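Long-range contacts in sialyltransferase 0160 (Photobacterium damselae, PDB 4R84), which transfers sialic acid from a CMP-activated donor to galactoside acceptors, probably in alpha-2,6 linkage, as a GT-B glycosyltransferase: residues N251-L256 / H307-Y312; K93-F98 / N110-V115; S131-I136 / Q319-E324. All coordinates share one frame; numbering follows the deposited sequence.

Contact 2 lies apart from the other two. It joins the strands of a hairpin in the small N-terminal beta domain, its centre about 46 Å from that of contact 1 and about 35 Å from that of contact 3. The long strand 106-125 runs on from contact 2 into the glycosyltransferase, where helix 129-144 of contact 3 follows it. Contact 1 is nested along the chain inside the loop that contact 3 closes; their centres are about 27 Å apart and their nearest atoms about 11 Å, without touching. Contact 3 is spatially central, its centre about 5 Å from that of the chain, with the side chain of Trp322 about 12 Å from the bound CMP-3-fluoro-N-acetylneuraminic acid.

Contact 1 of 3, residues N251-L256 / H307-Y312; sequences NKIETL and HDLRDY
The Tyr312 ring receives two methyl groups from the neighbouring helix, both arriving obliquely and on the same side of the ring plane. CG2 of Ile253 reaches ring atom CD1 of Tyr312 at 3.7 Å, and CD1 of Leu256 lies by CD2 and CE2 of Tyr312; His285 adds an edge-to-face partner. The ring is carried out to them because its CG is anti to the backbone N (chi1 -174°), and its hydroxyl is held beyond the two segments by Asn283. The carboxylate of Asp308 is the second flat group. NZ of Lys252 meets OD2 of Asp308 on the syn lone pair at 2.6 Å, a short salt bridge, and stays 3.2 Å from OD1 of Asp308.

Both helices belong to the Rossmann-like half of the GT-B fold that holds strands 225-233, 290-294 and 317-319, and they come from successive connections between those strands. Their short segments run roughly parallel, 31° between directions with axes 10.3 Å apart, and Ile253 is level with Leu309, the nearest CA pair. CD1 of Ile253 sits 3.8 Å from CA of Leu309, while CD1 of Leu256 lies 4.0 Å from CD1 of Leu309. Trp246 and Leu243 of helix 237-246 continue this apolar patch.

A bend at the last torsion of Lys252 (chi4 -71°) turns NZ onto Asp308. NZ has further oxygen partners in the backbone carbonyls of Lys247 and Asn305, which together with Asp308 probably favour its charged form. OD2 of Asp308 also accepts a hydrogen bond from a water 2.9 Å away, and that water accepts from the backbone N of Ile253 in the first turn of its helix. OD1 of Asp308 accepts a weak, bent bond from N of its neighbour Leu309.

Contact 2 of 3, residues K93-F98 / N110-V115; sequences KYCFTF and NTTLTV
Four backbone hydrogen bonds tie Tyr94 to Leu113 and Phe96 to Thr111, each pair bonded in both directions. The Tyr94 pair is the tighter: N of Tyr94 lies 2.7 Å from O of Leu113, against 2.9 Å from N of Phe96 to O of Thr111. Between and beyond these pairs, CA of Lys93, Thr112 and Asn110 offers C-H contacts to carbonyl oxygens, that of Lys93 CA to Leu113 O being 3.3 Å. A side-chain bond closes one end, where OG1 of Thr97 donates to OD1 of Asn110 at 2.8 Å. These two side chains lie side by side pointing the same way, and the hydroxyl is tilted 21° from the plane of the Asn110 carbonyl.

The strands form an antiparallel beta hairpin, 92-101 with 106-125, in a PKD-like domain. On its buried face CG2 of Val115 comes obliquely to CE1 of Tyr94 at 3.7 Å, while the ring edge of Tyr94 turns to O of Leu113. The Phe96 and Leu113 side chains cross at about a right angle, with CE2 of Phe96 4.1 Å from CD1 of Leu113. Leu48 of strand 45-48 packs on Phe96, Thr111 and Leu113, and the hydroxyl of Thr111 is hydrogen-bonded to OD1 of Asn36.

Cys95, on the face shared with Lys93, Thr97, Asn110, Thr112 and Thr114, is disulfide-bonded to Cys66 of strand 59-66. The face of Tyr94, Phe96 and Leu113 is thus mainly apolar, its Thr111 hydroxyl satisfied by Asn36, whereas the face of Cys95 and Thr97 is more polar, with the Thr97-Asn110 bond and the disulfide.

Contact 3 of 3, residues S131-I136 / Q319-E324; sequences SLQQLI and QMPWDE
Helix 129-144 is the connection of a beta-alpha-beta unit in the Rossmann-like part of this GT-B enzyme, between parallel strands 106-125 and 149-154. It meets the loop that leaves strand 317-319, and Gln133 makes the main link. The Gln133 amide donates from NE2 to the backbone O of Pro321 over 3.0 Å, in a bond that is straight at the hydrogen (174°), lies almost in the amide plane and runs nearly along the C=O axis. A bend at chi2 of Gln133 (-85°) carries the amide across the Met320 side chain, whose CG is 3.3 Å from CD of Gln133. OE1 of Gln133 meets the proline ring at CD of Pro321, 3.6 Å away, while NE2 also approaches the six-membered part of the Trp322 indole obliquely. Tyr233 packs on both Gln133 and Met320, and Met438 of helix 434-438 packs on Gln133.

One turn further along the helix, Ile136 touches Glu324: CG2 of Ile136 is 3.6 Å from OE1 of Glu324 and close to CB of Glu324, with Phe336 and Leu328 on the isoleucine as well. OE1 of Glu324 gathers two waters. One, 2.9 Å from OE1 of Glu324, bridges to the backbone O of Gln133; the other bridges to OE1 of Gln133, weakly at that end. The waters probably link the carboxylate to the helix, though each has more acceptors near it than it can serve.

Within the loop, O of Met320 lies 3.6 Å above the Trp322 ring plane, over its centre, and on one lone pair, in the carbonyl plane, O of Met320 accepts from NE2 of Gln319 at 2.9 Å.

Contact 1 of 3, residues N251-L256 / H307-Y312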
loop_
_atom_site.group_PDB
_atom_site.type_symbol
_atom_site.label_atom_id
_atom_site.label_comp_id
_atom_site.label_asym_id
_atom_site.label_seq_id
_atom_site.Cartn_x
_atom_site.Cartn_y
_atom_site.Cartn_z
ATOM N N ASN A 251 2.858 31.696 -0.039
ATOM C CA ASN A 251 1.452 31.541 -0.394
ATOM C C ASN A 251 1.126 30.143 -0.900
ATOM O O ASN A 251 0.263 29.994 -1.765
ATOM C CB ASN A 251 1.061 32.551 -1.476
ATOM C CG ASN A 251 1.665 33.918 -1.248
ATOM O OD1 ASN A 251 1.581 34.475 -0.152
ATOM N ND2 ASN A 251 2.308 34.455 -2.279
ATOM N N LYS A 252 1.810 29.128 -0.375
ATOM C CA LYS A 252 1.764 27.806 -1.000
ATOM C C LYS A 252 0.394 27.117 -0.900
ATOM O O LYS A 252 -0.020 26.443 -1.841
ATOM C CB LYS A 252 2.854 26.892 -0.417
ATOM C CG LYS A 252 2.800 26.683 1.084
ATOM C CD LYS A 252 3.974 25.815 1.547
ATOM C CE LYS A 252 3.791 25.318 2.977
ATOM N NZ LYS A 252 3.930 26.424 3.985
ATOM N N ILE A 253 -0.310 27.270 0.220
ATOM C CA ILE A 253 -1.634 26.651 0.338
ATOM C C ILE A 253 -2.643 27.403 -0.532
ATOM O O ILE A 253 -3.495 26.790 -1.172
ATOM C CB ILE A 253 -2.124 26.584 1.795
ATOM C CG1 ILE A 253 -1.215 25.661 2.603
ATOM C CG2 ILE A 253 -3.556 26.080 1.865
ATOM C CD1 ILE A 253 -1.005 24.301 1.970
ATOM N N GLU A 254 -2.540 28.727 -0.562
ATOM C CA GLU A 254 -3.383 29.525 -1.448
ATOM C C GLU A 254 -3.204 29.098 -2.902
ATOM O O GLU A 254 -4.173 29.001 -3.662
ATOM C CB GLU A 254 -3.055 31.009 -1.306
ATOM C CG GLU A 254 -3.977 31.921 -2.082
ATOM C CD GLU A 254 -3.574 33.374 -1.955
ATOM O OE1 GLU A 254 -3.058 33.748 -0.880
ATOM O OE2 GLU A 254 -3.754 34.134 -2.931
ATOM N N THR A 255 -1.960 28.833 -3.285
ATOM C CA THR A 255 -1.688 28.359 -4.633
ATOM C C THR A 255 -2.325 26.977 -4.836
ATOM O O THR A 255 -2.948 26.726 -5.874
ATOM C CB THR A 255 -0.184 28.318 -4.910
ATOM O OG1 THR A 255 0.350 29.639 -4.750
ATOM C CG2 THR A 255 0.089 27.844 -6.327
ATOM N N LEU A 256 -2.206 26.103 -3.837
ATOM C CA LEU A 256 -2.842 24.783 -3.897
ATOM C C LEU A 256 -4.341 24.888 -4.145
ATOM O O LEU A 256 -4.876 24.268 -5.072
ATOM C CB LEU A 256 -2.629 24.003 -2.601
ATOM C CG LEU A 256 -1.372 23.169 -2.429
ATOM C CD1 LEU A 256 -1.536 22.240 -1.240
ATOM C CD2 LEU A 256 -1.080 22.396 -3.700
ATOM N N HIS A 307 2.464 22.976 8.828
ATOM C CA HIS A 307 1.213 22.985 9.579
ATOM C C HIS A 307 0.053 23.415 8.687
ATOM O O HIS A 307 -1.075 22.942 8.847
ATOM C CB HIS A 307 1.323 23.910 10.789
ATOM C CG HIS A 307 2.137 23.338 11.905
ATOM N ND1 HIS A 307 2.364 24.016 13.084
ATOM C CD2 HIS A 307 2.798 22.162 12.013
ATOM C CE1 HIS A 307 3.117 23.274 13.877
ATOM N NE2 HIS A 307 3.394 22.144 13.251
ATOM N N ASP A 308 0.332 24.312 7.742
ATOM C CA ASP A 308 -0.709 24.786 6.840
ATOM C C ASP A 308 -1.144 23.669 5.881
ATOM O O ASP A 308 -2.332 23.559 5.549
ATOM C CB ASP A 308 -0.245 26.032 6.075
ATOM C CG ASP A 308 1.054 25.820 5.307
ATOM O OD1 ASP A 308 1.676 24.739 5.423
ATOM O OD2 ASP A 308 1.468 26.771 4.606
ATOM N N LEU A 309 -0.199 22.833 5.453
ATOM C CA LEU A 309 -0.555 21.673 4.634
ATOM C C LEU A 309 -1.317 20.638 5.464
ATOM O O LEU A 309 -2.316 20.065 5.003
ATOM C CB LEU A 309 0.692 21.046 4.004
ATOM C CG LEU A 309 0.364 19.791 3.183
ATOM C CD1 LEU A 309 -0.551 20.131 2.008
ATOM C CD2 LEU A 309 1.640 19.108 2.682
ATOM N N ARG A 310 -0.867 20.427 6.699
ATOM C CA ARG A 310 -1.557 19.531 7.627
ATOM C C ARG A 310 -3.037 19.880 7.746
ATOM O O ARG A 310 -3.924 19.004 7.649
ATOM C CB ARG A 310 -0.918 19.609 9.014
ATOM C CG ARG A 310 -1.573 18.709 10.038
ATOM C CD ARG A 310 -1.061 19.015 11.414
ATOM N NE ARG A 310 -1.293 20.416 11.775
ATOM C CZ ARG A 310 -0.747 21.004 12.831
ATOM N NH1 ARG A 310 0.073 20.313 13.612
ATOM N NH2 ARG A 310 -1.000 22.280 13.093
ATOM N N ASP A 311 -3.299 21.168 7.914
ATOM C CA ASP A 311 -4.670 21.652 8.033
ATOM C C ASP A 311 -5.430 21.492 6.724
ATOM O O ASP A 311 -6.613 21.155 6.727
ATOM C CB ASP A 311 -4.687 23.115 8.471
ATOM C CG ASP A 311 -4.147 23.308 9.875
ATOM O OD1 ASP A 311 -4.124 22.321 10.644
ATOM O OD2 ASP A 311 -3.743 24.444 10.208
ATOM N N TYR A 312 -4.733 21.716 5.614
ATOM C CA TYR A 312 -5.329 21.634 4.280
ATOM C C TYR A 312 -5.741 20.212 3.935
ATOM O O TYR A 312 -6.764 19.999 3.283
ATOM C CB TYR A 312 -4.349 22.152 3.222
ATOM C CG TYR A 312 -4.926 22.247 1.826
ATOM C CD1 TYR A 312 -5.863 23.219 1.510
ATOM C CD2 TYR A 312 -4.540 21.358 0.824
ATOM C CE1 TYR A 312 -6.396 23.313 0.242
ATOM C CE2 TYR A 312 -5.062 21.445 -0.452
ATOM C CZ TYR A 312 -5.991 22.433 -0.741
ATOM O OH TYR A 312 -6.530 22.544 -2.004
HETATM O O HOH W 1 0.297 28.910 3.009
#

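Contact 2 of 3, residues K93-F98 / N110-V115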
loop_
_atom_site.group_PDB
_atom_site.type_symbol
_atom_site.label_atom_id
_atom_site.label_comp_id
_atom_site.label_asym_id
_atom_site.label_seq_id
_atom_site.Cartn_x
_atom_site.Cartn_y
_atom_site.Cartn_z
ATOM N N LYS A 93 -32.056 -0.701 -1.370
ATOM C CA LYS A 93 -32.142 -1.730 -0.358
ATOM C C LYS A 93 -33.481 -2.448 -0.417
ATOM O O LYS A 93 -34.530 -1.890 -0.740
ATOM C CB LYS A 93 -31.855 -1.164 1.044
ATOM C CG LYS A 93 -32.994 -0.507 1.774
ATOM C CD LYS A 93 -32.501 -0.001 3.145
ATOM C CE LYS A 93 -33.499 0.959 3.779
ATOM N NZ LYS A 93 -32.893 1.642 4.939
ATOM N N TYR A 94 -33.384 -3.739 -0.167
ATOM C CA TYR A 94 -34.503 -4.670 -0.205
ATOM C C TYR A 94 -34.520 -5.367 1.133
ATOM O O TYR A 94 -33.503 -5.925 1.540
ATOM C CB TYR A 94 -34.322 -5.671 -1.340
ATOM C CG TYR A 94 -34.368 -5.072 -2.717
ATOM C CD1 TYR A 94 -33.280 -4.408 -3.246
ATOM C CD2 TYR A 94 -35.503 -5.201 -3.509
ATOM C CE1 TYR A 94 -33.326 -3.854 -4.490
ATOM C CE2 TYR A 94 -35.557 -4.652 -4.766
ATOM C CZ TYR A 94 -34.462 -3.984 -5.255
ATOM O OH TYR A 94 -34.502 -3.435 -6.514
ATOM N N CYS A 95 -35.664 -5.346 1.806
ATOM C CA CYS A 95 -35.787 -5.869 3.160
ATOM C C CYS A 95 -36.702 -7.105 3.161
ATOM O O CYS A 95 -37.798 -7.058 2.598
ATOM C CB CYS A 95 -36.405 -4.808 4.048
ATOM S SG CYS A 95 -35.715 -3.170 3.707
ATOM N N PHE A 96 -36.281 -8.206 3.783
ATOM C CA PHE A 96 -37.103 -9.439 3.819
ATOM C C PHE A 96 -37.214 -9.947 5.248
ATOM O O PHE A 96 -36.254 -9.879 6.014
ATOM C CB PHE A 96 -36.514 -10.521 2.914
ATOM C CG PHE A 96 -36.352 -10.080 1.491
ATOM C CD1 PHE A 96 -37.402 -10.176 0.596
ATOM C CD2 PHE A 96 -35.159 -9.512 1.062
ATOM C CE1 PHE A 96 -37.253 -9.757 -0.724
ATOM C CE2 PHE A 96 -35.009 -9.095 -0.245
ATOM C CZ PHE A 96 -36.055 -9.215 -1.141
ATOM N N THR A 97 -38.404 -10.419 5.616
ATOM C CA THR A 97 -38.612 -10.970 6.950
ATOM C C THR A 97 -39.150 -12.398 6.868
ATOM O O THR A 97 -40.151 -12.675 6.181
ATOM C CB THR A 97 -39.572 -10.092 7.774
ATOM O OG1 THR A 97 -38.926 -8.858 8.093
ATOM C CG2 THR A 97 -39.973 -10.782 9.071
ATOM N N PHE A 98 -38.455 -13.315 7.535
ATOM C CA PHE A 98 -38.947 -14.682 7.657
ATOM C C PHE A 98 -39.545 -14.859 9.040
ATOM O O PHE A 98 -38.961 -14.435 10.038
ATOM C CB PHE A 98 -37.829 -15.702 7.431
ATOM C CG PHE A 98 -38.252 -17.124 7.683
ATOM C CD1 PHE A 98 -38.825 -17.870 6.669
ATOM C CD2 PHE A 98 -38.090 -17.706 8.938
ATOM C CE1 PHE A 98 -39.231 -19.188 6.895
ATOM C CE2 PHE A 98 -38.490 -19.016 9.173
ATOM C CZ PHE A 98 -39.055 -19.758 8.150
ATOM N N ASN A 110 -34.606 -11.144 9.951
ATOM C CA ASN A 110 -34.712 -9.936 9.158
ATOM C C ASN A 110 -33.425 -9.736 8.365
ATOM O O ASN A 110 -32.360 -9.613 8.938
ATOM C CB ASN A 110 -34.990 -8.723 10.043
ATOM C CG ASN A 110 -36.240 -8.887 10.888
ATOM O OD1 ASN A 110 -37.313 -9.201 10.374
ATOM N ND2 ASN A 110 -36.099 -8.688 12.193
ATOM N N THR A 111 -33.529 -9.765 7.045
ATOM C CA THR A 111 -32.359 -9.607 6.211
ATOM C C THR A 111 -32.514 -8.398 5.311
ATOM O O THR A 111 -33.502 -8.267 4.606
ATOM C CB THR A 111 -32.110 -10.855 5.355
ATOM O OG1 THR A 111 -31.832 -11.972 6.210
ATOM C CG2 THR A 111 -30.934 -10.617 4.407
ATOM N N THR A 112 -31.529 -7.512 5.334
ATOM C CA THR A 112 -31.563 -6.348 4.467
ATOM C C THR A 112 -30.487 -6.476 3.415
ATOM O O THR A 112 -29.310 -6.563 3.746
ATOM C CB THR A 112 -31.352 -5.066 5.252
ATOM O OG1 THR A 112 -32.343 -5.001 6.278
ATOM C CG2 THR A 112 -31.457 -3.854 4.338
ATOM N N LEU A 113 -30.902 -6.525 2.155
ATOM C CA LEU A 113 -29.971 -6.635 1.051
ATOM C C LEU A 113 -29.874 -5.301 0.332
ATOM O O LEU A 113 -30.893 -4.738 -0.071
ATOM C CB LEU A 113 -30.422 -7.721 0.065
ATOM C CG LEU A 113 -30.568 -9.105 0.699
ATOM C CD1 LEU A 113 -31.008 -10.162 -0.345
ATOM C CD2 LEU A 113 -29.259 -9.488 1.414
ATOM N N THR A 114 -28.657 -4.803 0.142
ATOM C CA THR A 114 -28.474 -3.593 -0.633
ATOM C C THR A 114 -27.826 -3.982 -1.971
ATOM O O THR A 114 -26.763 -4.598 -2.001
ATOM C CB THR A 114 -27.605 -2.545 0.125
ATOM O OG1 THR A 114 -28.241 -2.205 1.366
ATOM C CG2 THR A 114 -27.468 -1.274 -0.684
ATOM N N VAL A 115 -28.501 -3.667 -3.067
ATOM C CA VAL A 115 -27.954 -3.932 -4.399
ATOM C C VAL A 115 -26.983 -2.842 -4.755
ATOM O O VAL A 115 -27.325 -1.657 -4.704
ATOM C CB VAL A 115 -29.074 -4.023 -5.451
ATOM C CG1 VAL A 115 -28.497 -4.116 -6.868
ATOM C CG2 VAL A 115 -29.980 -5.208 -5.141
#

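Contact 3 of 3, residues S131-I136 / Q319-E324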
loop_
_atom_site.group_PDB
_atom_site.type_symbol
_atom_site.label_atom_id
_atom_site.label_comp_id
_atom_site.label_asym_id
_atom_site.label_seq_id
_atom_site.Cartn_x
_atom_site.Cartn_y
_atom_site.Cartn_z
ATOM N N SER A 131 3.312 -0.813 -3.327
ATOM C CA SER A 131 2.881 -2.147 -3.771
ATOM C C SER A 131 2.699 -3.120 -2.595
ATOM O O SER A 131 1.748 -3.896 -2.581
ATOM C CB SER A 131 3.880 -2.730 -4.774
ATOM O OG SER A 131 3.988 -1.889 -5.905
ATOM N N LEU A 132 3.603 -3.077 -1.617
ATOM C CA LEU A 132 3.528 -3.972 -0.470
ATOM C C LEU A 132 2.297 -3.667 0.393
ATOM O O LEU A 132 1.606 -4.581 0.842
ATOM C CB LEU A 132 4.808 -3.884 0.371
ATOM C CG LEU A 132 6.084 -4.378 -0.331
ATOM C CD1 LEU A 132 7.307 -4.024 0.509
ATOM C CD2 LEU A 132 6.027 -5.876 -0.536
ATOM N N GLN A 133 2.016 -2.389 0.608
ATOM C CA GLN A 133 0.816 -1.979 1.345
ATOM C C GLN A 133 -0.429 -2.427 0.605
ATOM O O GLN A 133 -1.378 -2.931 1.202
ATOM C CB GLN A 133 0.776 -0.469 1.517
ATOM C CG GLN A 133 1.811 0.056 2.497
ATOM C CD GLN A 133 1.351 0.002 3.944
ATOM O OE1 GLN A 133 0.158 0.121 4.241
ATOM N NE2 GLN A 133 2.303 -0.166 4.861
ATOM N N GLN A 134 -0.401 -2.243 -0.704
ATOM C CA GLN A 134 -1.533 -2.617 -1.544
ATOM C C GLN A 134 -1.738 -4.124 -1.523
ATOM O O GLN A 134 -2.871 -4.592 -1.515
ATOM C CB GLN A 134 -1.307 -2.100 -2.963
ATOM C CG GLN A 134 -1.427 -0.566 -3.069
ATOM C CD GLN A 134 -0.859 -0.035 -4.361
ATOM O OE1 GLN A 134 -0.724 -0.770 -5.332
ATOM N NE2 GLN A 134 -0.496 1.249 -4.372
ATOM N N LEU A 135 -0.648 -4.894 -1.505
ATOM C CA LEU A 135 -0.774 -6.346 -1.490
ATOM C C LEU A 135 -1.480 -6.816 -0.216
ATOM O O LEU A 135 -2.322 -7.717 -0.267
ATOM C CB LEU A 135 0.590 -7.025 -1.613
ATOM C CG LEU A 135 0.564 -8.549 -1.566
ATOM C CD1 LEU A 135 -0.376 -9.139 -2.635
ATOM C CD2 LEU A 135 1.992 -9.068 -1.758
ATOM N N ILE A 136 -1.143 -6.216 0.920
ATOM C CA ILE A 136 -1.835 -6.559 2.161
ATOM C C ILE A 136 -3.318 -6.244 2.033
ATOM O O ILE A 136 -4.181 -7.061 2.385
ATOM C CB ILE A 136 -1.270 -5.785 3.364
ATOM C CG1 ILE A 136 0.207 -6.130 3.586
ATOM C CG2 ILE A 136 -2.141 -6.057 4.610
ATOM C CD1 ILE A 136 0.438 -7.471 4.210
ATOM N N GLN A 319 -1.676 7.939 8.696
ATOM C CA GLN A 319 -0.385 7.306 8.963
ATOM C C GLN A 319 -0.408 5.898 8.366
ATOM O O GLN A 319 -1.315 5.109 8.631
ATOM C CB GLN A 319 -0.081 7.252 10.469
ATOM C CG GLN A 319 1.124 6.386 10.836
ATOM C CD GLN A 319 2.410 6.881 10.211
ATOM O OE1 GLN A 319 2.728 8.069 10.281
ATOM N NE2 GLN A 319 3.149 5.974 9.572
ATOM N N MET A 320 0.568 5.598 7.521
ATOM C CA MET A 320 0.706 4.264 6.959
ATOM C C MET A 320 0.937 3.268 8.089
ATOM O O MET A 320 1.787 3.494 8.954
ATOM C CB MET A 320 1.862 4.251 5.959
ATOM C CG MET A 320 1.855 3.145 4.961
ATOM S SD MET A 320 3.292 3.290 3.879
ATOM C CE MET A 320 2.868 4.716 2.874
ATOM N N PRO A 321 0.150 2.188 8.129
ATOM C CA PRO A 321 0.261 1.199 9.201
ATOM C C PRO A 321 1.396 0.220 8.953
ATOM O O PRO A 321 1.678 -0.099 7.799
ATOM C CB PRO A 321 -1.090 0.491 9.160
ATOM C CG PRO A 321 -1.496 0.564 7.719
ATOM C CD PRO A 321 -0.956 1.878 7.199
ATOM N N TRP A 322 2.049 -0.246 10.016
ATOM C CA TRP A 322 3.148 -1.192 9.846
ATOM C C TRP A 322 2.802 -2.576 10.354
ATOM O O TRP A 322 3.589 -3.509 10.212
ATOM C CB TRP A 322 4.411 -0.701 10.561
ATOM C CG TRP A 322 4.772 0.712 10.245
ATOM C CD1 TRP A 322 5.013 1.711 11.135
ATOM C CD2 TRP A 322 4.899 1.296 8.941
ATOM N NE1 TRP A 322 5.308 2.876 10.472
ATOM C CE2 TRP A 322 5.241 2.649 9.124
ATOM C CE3 TRP A 322 4.762 0.805 7.638
ATOM C CZ2 TRP A 322 5.454 3.514 8.057
ATOM C CZ3 TRP A 322 4.973 1.661 6.583
ATOM C CH2 TRP A 322 5.314 3.002 6.795
ATOM N N ASP A 323 1.621 -2.716 10.939
ATOM C CA ASP A 323 1.310 -3.940 11.664
ATOM C C ASP A 323 0.173 -4.762 11.068
ATOM O O ASP A 323 -0.363 -5.651 11.726
ATOM C CB ASP A 323 0.981 -3.597 13.117
ATOM C CG ASP A 323 -0.215 -2.678 13.236
ATOM O OD1 ASP A 323 -0.612 -2.082 12.209
ATOM O OD2 ASP A 323 -0.758 -2.548 14.353
ATOM N N GLU A 324 -0.189 -4.499 9.823
ATOM C CA GLU A 324 -1.343 -5.199 9.265
ATOM C C GLU A 324 -1.042 -6.661 8.916
ATOM O O GLU A 324 -1.931 -7.517 8.957
ATOM C CB GLU A 324 -1.863 -4.447 8.040
ATOM C CG GLU A 324 -2.625 -3.188 8.411
ATOM C CD GLU A 324 -3.308 -2.536 7.224
ATOM O OE1 GLU A 324 -2.965 -2.872 6.071
ATOM O OE2 GLU A 324 -4.194 -1.688 7.449
HETATM O O HOH W 2 -0.503 -2.609 5.291
HETATM O O HOH W 3 -2.975 -2.168 3.256
#